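Local coordinates for protein Alpha/beta hydrolase (Enterobacter asburiae, PDB 6KMO) that probably hydrolyses carboxylic ester bonds, as an esterase or lipase of the alpha/beta hydrolase fold, at residues 316-319 with 320-323; 227-230 with 231-235. The protein carries 2 engineered substitutions. All coordinates share one frame; numbering follows the deposited sequence. Where two conformers were deposited one is given.

Contact 1 (316-319 with 320-323); sequences SQEP and TVKV
Lys-322 folds back toward Gln-317 through a bend at chi3 (-82°), and Gln-317 meets it with a chain bent at chi2 (-62°). The two side chains cross at a slant, and Lys-322 NZ donates to Gln-317 OE1 at 2.9 Å. The ammonium sits above the amide plane, 37° out of it, and so does not lie on a lone pair. Water 1 adds a second link: it accepts from Lys-322 NZ and donates to Gln-317 O. On its way to Gln-317 the lysine chain passes the backbone, with CG 3.6 Å from Ser-316 O.

Glu-318 is the N-cap of helix 319-335, the last helix of this alpha/beta hydrolase, and Pro-319 opens its first turn. Lys-322 N bonds to Glu-318 O at 3.2 Å and Val-323 N to Pro-319 O at 3.1 Å. The Glu-318 side chain approaches the helix start by way of water 2. This water accepts from Thr-320 N at 2.9 Å and lies 2.7 Å from Glu-318 OE2, to which it may donate. The same carboxylate oxygen is hydrogen-bonded to Thr-29 OG1. Glu-318 CB also packs on Val-321 CG2 at 3.8 Å. Pro-319 rests on Pro-296 of the second subunit, and Thr-320 and Val-323 both pack on Thr-298 of that subunit.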
ATOM      1  N   SER A 316      -3.808   0.663 -16.960  1.00  7.27           N
ATOM      2  CA  SER A 316      -2.409   0.924 -16.664  1.00  8.18           C
ATOM      3  C   SER A 316      -2.111   2.383 -16.398  1.00  9.53           C
ATOM      4  O   SER A 316      -1.021   2.685 -15.902  1.00 11.81           O
ATOM      5  CB  SER A 316      -1.518   0.413 -17.806  1.00 10.79           C
ATOM      6  OG  SER A 316      -1.676   1.204 -18.961  1.00 12.51           O
ATOM      7  N   GLN A 317      -3.036   3.290 -16.683  1.00  8.79           N
ATOM      8  CA  GLN A 317      -2.875   4.695 -16.324  1.00  9.91           C
ATOM      9  C   GLN A 317      -3.746   5.089 -15.141  1.00 11.16           C
ATOM     10  O   GLN A 317      -3.793   6.268 -14.767  1.00 10.93           O
ATOM     11  CB  GLN A 317      -3.130   5.594 -17.533  1.00 12.87           C
ATOM     12  CG  GLN A 317      -1.972   5.563 -18.541  1.00 15.61           C
ATOM     13  CD  GLN A 317      -0.669   6.077 -17.948  1.00 18.79           C
ATOM     14  OE1 GLN A 317      -0.633   7.134 -17.303  1.00 20.41           O
ATOM     15  NE2 GLN A 317       0.398   5.318 -18.127  1.00 20.26           N
ATOM     16  N   GLU A 318      -4.406   4.130 -14.510  1.00  7.96           N
ATOM     17  CA  GLU A 318      -5.166   4.438 -13.308  1.00  7.17           C
ATOM     18  C   GLU A 318      -4.195   4.856 -12.204  1.00  7.86           C
ATOM     19  O   GLU A 318      -3.197   4.170 -11.975  1.00  7.59           O
ATOM     20  CB  GLU A 318      -5.954   3.201 -12.882  1.00  8.41           C
ATOM     21  CG  GLU A 318      -6.815   3.364 -11.632  1.00  8.63           C
ATOM     22  CD  GLU A 318      -8.027   4.270 -11.825  1.00 10.10           C
ATOM     23  OE1 GLU A 318      -8.399   4.547 -12.987  1.00 12.45           O
ATOM     24  OE2 GLU A 318      -8.613   4.706 -10.811  1.00  8.91           O
ATOM     25  N   PRO A 319      -4.434   5.973 -11.506  1.00  7.15           N
ATOM     26  CA  PRO A 319      -3.439   6.423 -10.527  1.00  7.33           C
ATOM     27  C   PRO A 319      -3.073   5.367  -9.508  1.00  6.68           C
ATOM     28  O   PRO A 319      -1.882   5.181  -9.223  1.00  7.55           O
ATOM     29  CB  PRO A 319      -4.102   7.646  -9.887  1.00  8.29           C
ATOM     30  CG  PRO A 319      -4.917   8.212 -11.041  1.00 10.12           C
ATOM     31  CD  PRO A 319      -5.470   6.994 -11.747  1.00  8.58           C
ATOM     32  N   THR A 320      -4.067   4.654  -8.970  1.00  5.88           N
ATOM     33  CA  THR A 320      -3.797   3.634  -7.963  1.00  6.12           C
ATOM     34  C   THR A 320      -2.908   2.530  -8.512  1.00  7.01           C
ATOM     35  O   THR A 320      -2.085   1.979  -7.778  1.00  6.62           O
ATOM     36  CB  THR A 320      -5.112   3.036  -7.470  1.00  6.38           C
ATOM     37  OG1 THR A 320      -5.854   4.024  -6.761  1.00  6.64           O
ATOM     38  CG2 THR A 320      -4.906   1.838  -6.543  1.00  6.62           C
ATOM     39  N   VAL A 321      -3.107   2.140  -9.768  1.00  6.04           N
ATOM     40  CA  VAL A 321      -2.297   1.082 -10.366  1.00  5.03           C
ATOM     41  C   VAL A 321      -0.836   1.492 -10.394  1.00  7.07           C
ATOM     42  O   VAL A 321       0.053   0.741  -9.973  1.00  6.11           O
ATOM     43  CB  VAL A 321      -2.821   0.732 -11.774  1.00  7.02           C
ATOM     44  CG1 VAL A 321      -1.825  -0.157 -12.524  1.00  7.00           C
ATOM     45  CG2 VAL A 321      -4.197   0.069 -11.672  1.00  7.44           C
ATOM     46  N   LYS A 322      -0.558   2.685 -10.913  1.00  6.24           N
ATOM     47  CA  LYS A 322       0.818   3.136 -11.020  1.00  6.81           C
ATOM     48  C   LYS A 322       1.484   3.180  -9.659  1.00  6.87           C
ATOM     49  O   LYS A 322       2.632   2.741  -9.504  1.00  7.29           O
ATOM     50  CB  LYS A 322       0.860   4.505 -11.683  1.00  7.28           C
ATOM     51  CG  LYS A 322       0.389   4.448 -13.142  1.00  9.41           C
ATOM     52  CD  LYS A 322       0.722   5.721 -13.924  1.00 16.50           C
ATOM     53  CE  LYS A 322      -0.283   6.810 -13.694  1.00 28.92           C
ATOM     54  NZ  LYS A 322       0.017   7.979 -14.587  1.00 32.52           N
ATOM     55  N   VAL A 323       0.768   3.662  -8.646  1.00  5.85           N
ATOM     56  CA  VAL A 323       1.340   3.729  -7.310  1.00  6.69           C
ATOM     57  C   VAL A 323       1.498   2.331  -6.724  1.00  6.41           C
ATOM     58  O   VAL A 323       2.549   2.006  -6.171  1.00  5.76           O
ATOM     59  CB  VAL A 323       0.504   4.662  -6.416  1.00  6.37           C
ATOM     60  CG1 VAL A 323       0.908   4.531  -4.940  1.00  7.62           C
ATOM     61  CG2 VAL A 323       0.658   6.095  -6.907  1.00  7.59           C
TER
HETATM   62  O   HOH W   1      -2.717   8.676 -14.778  1.00 32.35           O
HETATM   63  O   HOH W   2      -6.886   5.504  -8.868  1.00  7.84           O

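Contact 2 (227-230 with 231-235); sequences YFLS and KNMMK
Ser-230 and Met-233 meet where an extended loop end turns into helix 231-241. Leu-229 and Ser-230 have extended backbones, and Lys-231 is the first residue with helical angles. Ser-230 is the N-cap. Its carbonyl oxygen accepts from Met-234 N at 3.1 Å, with the donor tilted 21° from the carbonyl plane. Lys-235 N bonds to Lys-231 O and carries the helix on.

The Ser-230 hydroxyl lies between its own backbone N and carbonyl carbon (chi1 70°). This turns OG over the first turn, where it accepts from Met-233 N at 2.9 Å with an N-H...O angle of 159°. Ser-230 and Met-233 form a capping box. The Met-233 side chain runs back over the cap. Its CG lies 3.2 Å from Ser-230 OG, and its sulfur takes a weak hydrogen bond from Ser-230 N, 3.6 Å from SD. Phe-228 has two conformers. In one of them its CE1 lies 4.3 Å from Met-233 CE, which approaches the ring obliquely, so this contact is doubtful. In that conformer the ring would also pack on Phe-35 and Leu-39 of helix 30-41.

Leu-229 and Met-234 make an apolar pair. Their chains cross at a slant, with Leu-229 CD2 3.8 Å from Met-234 SD. Leu-229 CD1 also touches Met-233 CB at 4.0 Å, so this leucine meets both methionines. Beyond them Leu-229 packs on His-307, while Met-234 packs on Tyr-220 of helix 218-222. Lys-231 NZ leaves the cap and bonds to Asn-221 OD1.

The serine oxygen therefore satisfies an N-H of the first turn, and the methionine sulfur weakly accepts the serine N-H in return, which ties the two residues together in both directions.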
ATOM      1  N   TYR A 227     -17.872  -7.367 -11.473  1.00  9.93           N
ATOM      2  CA  TYR A 227     -16.575  -6.772 -11.173  1.00  9.38           C
ATOM      3  C   TYR A 227     -15.461  -7.477 -11.933  1.00  9.41           C
ATOM      4  O   TYR A 227     -14.348  -7.654 -11.414  1.00 10.75           O
ATOM      5  CB  TYR A 227     -16.342  -6.752  -9.667  1.00  9.43           C
ATOM      6  CG  TYR A 227     -17.397  -5.956  -8.939  1.00  9.74           C
ATOM      7  CD1 TYR A 227     -17.235  -4.595  -8.714  1.00 11.57           C
ATOM      8  CD2 TYR A 227     -18.570  -6.553  -8.506  1.00  9.88           C
ATOM      9  CE1 TYR A 227     -18.214  -3.860  -8.052  1.00 11.49           C
ATOM     10  CE2 TYR A 227     -19.555  -5.826  -7.847  1.00  9.54           C
ATOM     11  CZ  TYR A 227     -19.365  -4.470  -7.630  1.00 12.45           C
ATOM     12  OH  TYR A 227     -20.342  -3.728  -6.971  1.00 15.73           O
ATOM     13  N   PHE A 228     -15.741  -7.798 -13.202  0.55  9.67           N
ATOM     14  CA  PHE A 228     -14.911  -8.623 -14.078  0.55  9.33           C
ATOM     15  C   PHE A 228     -14.814 -10.043 -13.536  0.55  9.80           C
ATOM     16  O   PHE A 228     -15.585 -10.919 -13.941  0.55 11.52           O
ATOM     17  CB  PHE A 228     -13.540  -7.998 -14.354  0.55 11.58           C
ATOM     18  CG  PHE A 228     -12.854  -8.542 -15.601  0.55 12.73           C
ATOM     19  CD1 PHE A 228     -13.365  -9.635 -16.289  0.55 11.70           C
ATOM     20  CD2 PHE A 228     -11.687  -7.962 -16.072  0.55 13.14           C
ATOM     21  CE1 PHE A 228     -12.728 -10.132 -17.420  0.55 14.57           C
ATOM     22  CE2 PHE A 228     -11.046  -8.455 -17.201  0.55 15.43           C
ATOM     23  CZ  PHE A 228     -11.567  -9.537 -17.875  0.55 15.53           C
ATOM     24  N   LEU A 229     -13.895 -10.301 -12.616  1.00  9.66           N
ATOM     25  CA  LEU A 229     -13.746 -11.667 -12.133  1.00  8.37           C
ATOM     26  C   LEU A 229     -15.012 -12.038 -11.369  1.00  7.64           C
ATOM     27  O   LEU A 229     -15.345 -11.403 -10.369  1.00  8.82           O
ATOM     28  CB  LEU A 229     -12.528 -11.811 -11.229  1.00  7.73           C
ATOM     29  CG  LEU A 229     -12.375 -13.194 -10.585  1.00  7.14           C
ATOM     30  CD1 LEU A 229     -12.128 -14.231 -11.664  1.00  8.63           C
ATOM     31  CD2 LEU A 229     -11.258 -13.194  -9.561  1.00  6.94           C
ATOM     32  N   SER A 230     -15.698 -13.090 -11.811  1.00  8.63           N
ATOM     33  CA  SER A 230     -16.923 -13.522 -11.163  1.00  8.60           C
ATOM     34  C   SER A 230     -16.719 -14.794 -10.346  1.00  8.46           C
ATOM     35  O   SER A 230     -15.741 -15.526 -10.511  1.00  7.71           O
ATOM     36  CB  SER A 230     -18.005 -13.794 -12.205  1.00  8.12           C
ATOM     37  OG  SER A 230     -17.644 -14.960 -12.926  1.00  9.21           O
ATOM     38  N   LYS A 231     -17.673 -15.069  -9.459  1.00  6.81           N
ATOM     39  CA  LYS A 231     -17.669 -16.332  -8.726  1.00  7.36           C
ATOM     40  C   LYS A 231     -17.705 -17.517  -9.681  1.00  8.45           C
ATOM     41  O   LYS A 231     -16.963 -18.489  -9.503  1.00  8.57           O
ATOM     42  CB  LYS A 231     -18.849 -16.381  -7.750  1.00  8.42           C
ATOM     43  CG  LYS A 231     -18.917 -17.668  -6.935  1.00  9.38           C
ATOM     44  CD  LYS A 231     -20.115 -17.677  -5.986  1.00 11.43           C
ATOM     45  CE  LYS A 231     -19.923 -16.729  -4.835  1.00 15.29           C
ATOM     46  NZ  LYS A 231     -21.043 -16.870  -3.846  1.00 21.68           N
ATOM     47  N   ASN A 232     -18.554 -17.460 -10.713  1.00  8.38           N
ATOM     48  CA  ASN A 232     -18.629 -18.588 -11.639  1.00  8.23           C
ATOM     49  C   ASN A 232     -17.331 -18.768 -12.415  1.00  9.35           C
ATOM     50  O   ASN A 232     -16.961 -19.903 -12.732  1.00  8.39           O
ATOM     51  CB  ASN A 232     -19.808 -18.413 -12.593  1.00  8.96           C
ATOM     52  CG  ASN A 232     -21.120 -18.765 -11.952  1.00 11.77           C
ATOM     53  OD1 ASN A 232     -21.164 -19.385 -10.912  1.00 14.75           O
ATOM     54  ND2 ASN A 232     -22.206 -18.360 -12.589  1.00 20.36           N
ATOM     55  N   MET A 233     -16.638 -17.682 -12.747  1.00  7.99           N
ATOM     56  CA  MET A 233     -15.323 -17.814 -13.371  1.00  7.39           C
ATOM     57  C   MET A 233     -14.363 -18.545 -12.438  1.00  5.89           C
ATOM     58  O   MET A 233     -13.629 -19.444 -12.860  1.00  7.45           O
ATOM     59  CB  MET A 233     -14.768 -16.441 -13.747  1.00  7.87           C
ATOM     60  CG  MET A 233     -15.384 -15.837 -15.020  1.00  8.46           C
ATOM     61  SD  MET A 233     -15.150 -13.994 -15.224  1.00  4.41           S
ATOM     62  CE  MET A 233     -13.385 -13.917 -15.480  1.00 13.35           C
ATOM     63  N   MET A 234     -14.337 -18.162 -11.163  1.00  6.82           N
ATOM     64  CA  MET A 234     -13.434 -18.804 -10.217  1.00  5.87           C
ATOM     65  C   MET A 234     -13.734 -20.293 -10.085  1.00  7.18           C
ATOM     66  O   MET A 234     -12.812 -21.118 -10.009  1.00  7.13           O
ATOM     67  CB  MET A 234     -13.493 -18.119  -8.856  1.00  7.03           C
ATOM     68  CG  MET A 234     -12.647 -16.839  -8.751  1.00  7.74           C
ATOM     69  SD  MET A 234     -10.841 -16.976  -9.236  1.00  1.22           S
ATOM     70  CE  MET A 234     -10.397 -18.533  -8.338  1.00  8.60           C
ATOM     71  N   LYS A 235     -15.018 -20.664 -10.050  1.00  7.92           N
ATOM     72  CA  LYS A 235     -15.367 -22.079  -9.968  1.00  7.09           C
ATOM     73  C   LYS A 235     -14.899 -22.829 -11.209  1.00  8.24           C
ATOM     74  O   LYS A 235     -14.394 -23.959 -11.110  1.00  8.65           O
ATOM     75  CB  LYS A 235     -16.874 -22.241  -9.778  1.00  7.74           C
ATOM     76  CG  LYS A 235     -17.367 -21.836  -8.405  1.00  9.60           C
ATOM     77  CD  LYS A 235     -18.887 -21.962  -8.296  1.00 12.27           C
ATOM     78  CE  LYS A 235     -19.353 -21.631  -6.903  1.00 16.55           C
ATOM     79  NZ  LYS A 235     -20.847 -21.743  -6.771  1.00 25.39           N
TER

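Contacts 1 and 2 are two separate helix starts in one chain. Contact 2 opens helix 231-241 and contact 1 opens helix 319-335. Their centres lie about 23 Å apart, and their nearest atoms about 12 Å, so they do not touch. They differ in capping: in 227-235 a serine hydroxyl takes a backbone N-H directly, whereas in 316-323 a water placed between them probably links a glutamate carboxylate to one. Contact 1 faces the second subunit; contact 2 touches no other protein chain of the assembly. Leu-229 of contact 2 lies near, without touching, a GxSxG pattern at Gly-178, Ser-180 and Gly-182, consistent with the nucleophile elbow of this fold.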